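Phosphoribosylglycinamide synthetase (Anaerococcus prevotii, PDB 4DIM) probably binds ATP and a metal ion and acts as a ligase of the ATP-grasp family. Local coordinates at residues A[330-341]-A[356-367]. Numbering follows the deposited sequence.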
loop_
_atom_site.group_PDB
_atom_site.type_symbol
_atom_site.label_atom_id
_atom_site.label_comp_id
_atom_site.label_asym_id
_atom_site.label_seq_id
_atom_site.Cartn_x
_atom_site.Cartn_y
_atom_site.Cartn_z
ATOM N N ILE A 330 19.243 -1.609 -3.376
ATOM C CA ILE A 330 19.153 -2.008 -4.784
ATOM C C ILE A 330 20.512 -1.935 -5.460
ATOM O O ILE A 330 21.430 -1.285 -4.943
ATOM C CB ILE A 330 18.112 -1.117 -5.527
ATOM C CG1 ILE A 330 18.498 0.379 -5.495
ATOM C CG2 ILE A 330 16.700 -1.317 -4.942
ATOM C CD1 ILE A 330 17.923 1.146 -6.552
ATOM N N GLU A 331 20.642 -2.621 -6.612
ATOM C CA GLU A 331 21.859 -2.588 -7.443
ATOM C C GLU A 331 21.470 -1.996 -8.789
ATOM O O GLU A 331 20.497 -2.442 -9.390
ATOM C CB GLU A 331 22.497 -3.978 -7.588
ATOM C CG GLU A 331 23.747 -3.991 -8.456
ATOM C CD GLU A 331 24.903 -3.131 -7.985
ATOM O OE1 GLU A 331 25.412 -3.377 -6.867
ATOM O OE2 GLU A 331 25.333 -2.241 -8.755
ATOM N N THR A 332 22.211 -0.981 -9.248
ATOM C CA THR A 332 21.881 -0.246 -10.476
ATOM C C THR A 332 22.883 -0.370 -11.625
ATOM O O THR A 332 22.488 -0.112 -12.759
ATOM C CB THR A 332 21.744 1.225 -10.114
ATOM O OG1 THR A 332 22.837 1.556 -9.248
ATOM C CG2 THR A 332 20.404 1.522 -9.422
ATOM N N GLU A 333 24.156 -0.705 -11.361
ATOM C CA GLU A 333 25.159 -0.826 -12.424
ATOM C C GLU A 333 25.970 -2.130 -12.279
ATOM O O GLU A 333 27.159 -2.158 -12.603
ATOM C CB GLU A 333 26.071 0.416 -12.412
ATOM C CG GLU A 333 25.461 1.645 -13.081
ATOM C CD GLU A 333 25.542 1.653 -14.597
ATOM O OE1 GLU A 333 24.473 1.587 -15.249
ATOM O OE2 GLU A 333 26.673 1.726 -15.134
ATOM N N LYS A 334 25.323 -3.230 -11.858
ATOM C CA LYS A 334 26.016 -4.519 -11.732
ATOM C C LYS A 334 25.034 -5.702 -11.661
ATOM O O LYS A 334 23.958 -5.610 -11.061
ATOM C CB LYS A 334 26.956 -4.551 -10.502
ATOM C CG LYS A 334 28.197 -5.393 -10.756
ATOM C CD LYS A 334 29.260 -5.258 -9.677
ATOM C CE LYS A 334 30.536 -5.964 -10.106
ATOM N NZ LYS A 334 31.653 -5.757 -9.147
ATOM N N SER A 335 25.416 -6.811 -12.307
ATOM C CA SER A 335 24.631 -8.045 -12.316
ATOM C C SER A 335 25.563 -9.213 -12.072
ATOM O O SER A 335 26.735 -9.153 -12.449
ATOM C CB SER A 335 23.888 -8.210 -13.643
ATOM O OG SER A 335 22.795 -7.316 -13.768
ATOM N N GLY A 336 25.061 -10.253 -11.434
ATOM C CA GLY A 336 25.884 -11.416 -11.171
ATOM C C GLY A 336 25.284 -12.368 -10.178
ATOM O O GLY A 336 24.140 -12.201 -9.758
ATOM N N ILE A 337 26.066 -13.396 -9.827
ATOM C CA ILE A 337 25.657 -14.428 -8.881
ATOM C C ILE A 337 26.345 -14.078 -7.563
ATOM O O ILE A 337 27.561 -13.885 -7.532
ATOM C CB ILE A 337 25.975 -15.872 -9.397
ATOM C CG1 ILE A 337 25.487 -16.093 -10.866
ATOM C CG2 ILE A 337 25.343 -16.916 -8.480
ATOM C CD1 ILE A 337 26.639 -16.429 -11.900
ATOM N N LEU A 338 25.552 -13.978 -6.485
ATOM C CA LEU A 338 26.033 -13.564 -5.168
ATOM C C LEU A 338 26.902 -14.602 -4.475
ATOM O O LEU A 338 26.607 -15.791 -4.539
ATOM C CB LEU A 338 24.819 -13.253 -4.268
ATOM C CG LEU A 338 25.104 -12.660 -2.877
ATOM C CD1 LEU A 338 25.668 -11.273 -2.990
ATOM C CD2 LEU A 338 23.847 -12.602 -2.046
ATOM N N LYS A 339 27.957 -14.116 -3.775
ATOM C CA LYS A 339 28.859 -14.900 -2.927
ATOM C C LYS A 339 28.454 -14.620 -1.483
ATOM O O LYS A 339 28.051 -15.530 -0.759
ATOM C CB LYS A 339 30.334 -14.523 -3.197
ATOM C CG LYS A 339 31.364 -15.201 -2.281
ATOM C CD LYS A 339 32.799 -14.776 -2.638
ATOM C CE LYS A 339 33.587 -14.215 -1.470
ATOM N NZ LYS A 339 34.906 -13.653 -1.898
ATOM N N GLU A 340 28.514 -13.337 -1.085
ATOM C CA GLU A 340 28.129 -12.898 0.264
ATOM C C GLU A 340 27.928 -11.379 0.351
ATOM O O GLU A 340 28.550 -10.631 -0.405
ATOM C CB GLU A 340 29.187 -13.319 1.317
ATOM C CG GLU A 340 30.580 -12.735 1.098
ATOM C CD GLU A 340 31.599 -13.133 2.148
ATOM O OE1 GLU A 340 31.211 -13.283 3.332
ATOM O OE2 GLU A 340 32.800 -13.218 1.800
ATOM N N ILE A 341 27.116 -10.941 1.336
ATOM C CA ILE A 341 26.862 -9.532 1.623
ATOM C C ILE A 341 27.575 -9.189 2.922
ATOM O O ILE A 341 27.225 -9.740 3.967
ATOM C CB ILE A 341 25.366 -9.204 1.696
ATOM C CG1 ILE A 341 24.673 -9.635 0.393
ATOM C CG2 ILE A 341 25.189 -7.711 1.941
ATOM C CD1 ILE A 341 23.166 -9.758 0.428
ATOM N N PHE A 356 18.630 -8.718 4.625
ATOM C CA PHE A 356 18.977 -9.072 3.261
ATOM C C PHE A 356 18.038 -10.175 2.786
ATOM O O PHE A 356 17.660 -11.065 3.557
ATOM C CB PHE A 356 20.445 -9.490 3.161
ATOM C CG PHE A 356 21.355 -8.371 3.608
ATOM C CD1 PHE A 356 21.459 -7.199 2.863
ATOM C CD2 PHE A 356 21.982 -8.417 4.848
ATOM C CE1 PHE A 356 22.210 -6.123 3.335
ATOM C CE2 PHE A 356 22.708 -7.334 5.322
ATOM C CZ PHE A 356 22.841 -6.208 4.551
ATOM N N PHE A 357 17.609 -10.050 1.524
ATOM C CA PHE A 357 16.728 -10.993 0.839
ATOM C C PHE A 357 17.506 -12.004 -0.018
ATOM O O PHE A 357 16.975 -13.078 -0.261
ATOM C CB PHE A 357 15.744 -10.236 -0.072
ATOM C CG PHE A 357 15.004 -9.077 0.560
ATOM C CD1 PHE A 357 14.497 -9.171 1.848
ATOM C CD2 PHE A 357 14.720 -7.933 -0.176
ATOM C CE1 PHE A 357 13.804 -8.118 2.408
ATOM C CE2 PHE A 357 14.028 -6.886 0.383
ATOM C CZ PHE A 357 13.604 -6.969 1.681
ATOM N N LYS A 358 18.721 -11.665 -0.507
ATOM C CA LYS A 358 19.498 -12.580 -1.351
ATOM C C LYS A 358 20.558 -13.342 -0.517
ATOM O O LYS A 358 20.941 -12.912 0.576
ATOM C CB LYS A 358 20.134 -11.817 -2.534
ATOM C CG LYS A 358 19.129 -10.976 -3.354
ATOM C CD LYS A 358 18.047 -11.831 -4.042
ATOM C CE LYS A 358 17.040 -11.055 -4.864
ATOM N NZ LYS A 358 17.625 -10.461 -6.097
ATOM N N GLU A 359 20.955 -14.516 -1.014
ATOM C CA GLU A 359 21.911 -15.429 -0.362
ATOM C C GLU A 359 22.863 -16.057 -1.393
ATOM O O GLU A 359 22.595 -15.972 -2.594
ATOM C CB GLU A 359 21.157 -16.533 0.413
ATOM C CG GLU A 359 20.219 -17.406 -0.421
ATOM C CD GLU A 359 19.321 -18.350 0.373
ATOM O OE1 GLU A 359 18.575 -17.859 1.253
ATOM O OE2 GLU A 359 19.323 -19.569 0.073
ATOM N N GLU A 360 23.979 -16.680 -0.930
ATOM C CA GLU A 360 24.965 -17.318 -1.820
ATOM C C GLU A 360 24.258 -18.127 -2.921
ATOM O O GLU A 360 23.298 -18.846 -2.642
ATOM C CB GLU A 360 25.970 -18.212 -1.049
ATOM C CG GLU A 360 27.119 -18.733 -1.928
ATOM C CD GLU A 360 28.501 -18.933 -1.316
ATOM O OE1 GLU A 360 29.277 -19.755 -1.863
ATOM O OE2 GLU A 360 28.836 -18.228 -0.335
ATOM N N ASN A 361 24.700 -17.925 -4.174
ATOM C CA ASN A 361 24.176 -18.543 -5.391
ATOM C C ASN A 361 22.845 -17.894 -5.861
ATOM O O ASN A 361 22.240 -18.413 -6.800
ATOM C CB ASN A 361 24.029 -20.069 -5.272
ATOM C CG ASN A 361 25.275 -20.763 -4.775
ATOM O OD1 ASN A 361 26.412 -20.327 -5.018
ATOM N ND2 ASN A 361 25.087 -21.878 -4.086
ATOM N N ASP A 362 22.425 -16.734 -5.290
ATOM C CA ASP A 362 21.247 -16.029 -5.810
ATOM C C ASP A 362 21.719 -15.001 -6.812
ATOM O O ASP A 362 22.846 -14.504 -6.719
ATOM C CB ASP A 362 20.390 -15.363 -4.725
ATOM C CG ASP A 362 19.490 -16.317 -3.966
ATOM O OD1 ASP A 362 18.474 -15.849 -3.403
ATOM O OD2 ASP A 362 19.784 -17.541 -3.958
ATOM N N GLU A 363 20.848 -14.687 -7.773
ATOM C CA GLU A 363 21.166 -13.739 -8.822
ATOM C C GLU A 363 20.859 -12.333 -8.383
ATOM O O GLU A 363 19.792 -12.065 -7.831
ATOM C CB GLU A 363 20.395 -14.051 -10.108
ATOM C CG GLU A 363 20.934 -13.300 -11.314
ATOM C CD GLU A 363 20.203 -13.605 -12.603
ATOM O OE1 GLU A 363 18.953 -13.511 -12.615
ATOM O OE2 GLU A 363 20.880 -13.925 -13.607
ATOM N N ILE A 364 21.806 -11.435 -8.667
ATOM C CA ILE A 364 21.723 -10.003 -8.439
ATOM C C ILE A 364 21.410 -9.416 -9.806
ATOM O O ILE A 364 22.261 -9.488 -10.701
ATOM C CB ILE A 364 23.050 -9.452 -7.830
ATOM C CG1 ILE A 364 23.483 -10.255 -6.572
ATOM C CG2 ILE A 364 22.929 -7.942 -7.532
ATOM C CD1 ILE A 364 22.339 -10.439 -5.486
ATOM N N LYS A 365 20.174 -8.922 -9.997
ATOM C CA LYS A 365 19.739 -8.361 -11.272
ATOM C C LYS A 365 19.713 -6.842 -11.203
ATOM O O LYS A 365 19.013 -6.302 -10.350
ATOM C CB LYS A 365 18.335 -8.881 -11.646
ATOM C CG LYS A 365 18.315 -10.233 -12.343
ATOM C CD LYS A 365 16.887 -10.774 -12.513
ATOM C CE LYS A 365 16.027 -10.036 -13.532
ATOM N NZ LYS A 365 14.666 -9.706 -13.003
ATOM N N LYS A 366 20.428 -6.157 -12.136
ATOM C CA LYS A 366 20.412 -4.693 -12.275
ATOM C C LYS A 366 18.952 -4.240 -12.157
ATOM O O LYS A 366 18.114 -4.621 -12.976
ATOM C CB LYS A 366 21.033 -4.274 -13.623
ATOM C CG LYS A 366 21.171 -2.766 -13.822
ATOM C CD LYS A 366 20.548 -2.309 -15.149
ATOM C CE LYS A 366 20.739 -0.837 -15.439
ATOM N NZ LYS A 366 22.111 -0.511 -15.937
ATOM N N PHE A 367 18.652 -3.526 -11.072
ATOM C CA PHE A 367 17.314 -3.118 -10.656
ATOM C C PHE A 367 16.424 -2.568 -11.761
ATOM O O PHE A 367 16.758 -1.588 -12.427
ATOM C CB PHE A 367 17.382 -2.083 -9.536
ATOM C CG PHE A 367 16.073 -1.879 -8.826
ATOM C CD1 PHE A 367 15.338 -0.722 -9.015
ATOM C CD2 PHE A 367 15.593 -2.828 -7.936
ATOM C CE1 PHE A 367 14.137 -0.526 -8.337
ATOM C CE2 PHE A 367 14.399 -2.623 -7.251
ATOM C CZ PHE A 367 13.671 -1.481 -7.468
#
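Gly336 and Ile364 form an antiparallel hydrogen-bonded pair, with Gly336 N to Ile364 O at 3.0 Å and Ile364 N to Gly336 O at 2.7 Å. Ile337 and Glu363 follow as a non-hydrogen-bonded pair. Beyond this short ladder, Leu338 N donates to Asp362 O and Leu338 O accepts from Asn361 N. These bonds tie the type II turn from Glu359 to Asp362 to strand 336-343. At the other end, Phe367 N reaches Glu331 O at 2.7 Å, and the hydroxyl of Ser335 takes the N-H of Lys366.

Leu338 lies against Ile364, CB to CD1 at 3.9 Å. With CG anti to the backbone N (chi1 -174°), its CD2 reaches the backbone of Glu359. Ile341 sets CG2 over one face of the Phe356 ring, 3.8 Å from the centroid. Ile330 CG2 does the same to Phe367, 3.7 Å from the ring centroid. Replacing Phe367 by an alanine is likely to leave Ile330 CG2 without that ring face and open a gap beside it. Lys366 NZ forms a salt bridge with Glu333 OE1, its hydrogen bond weak, and a second weak hydrogen bond with Thr332 O.

Strand 363-364 is an edge of a small antiparallel sheet at the protein surface. Strand 336-343 is its middle member, and 398-402 flanks it beyond, where Lys339 and Glu340 form a classic beta bulge opposite Ile401. Leu338 touches Ile400, and Ile341 touches Ile398. Phe367, in the loop after strand 363-364, packs on Tyr218, Val224 and Val226 and so ties that loop to strands 206-219 and 223-230 of the large antiparallel sheet.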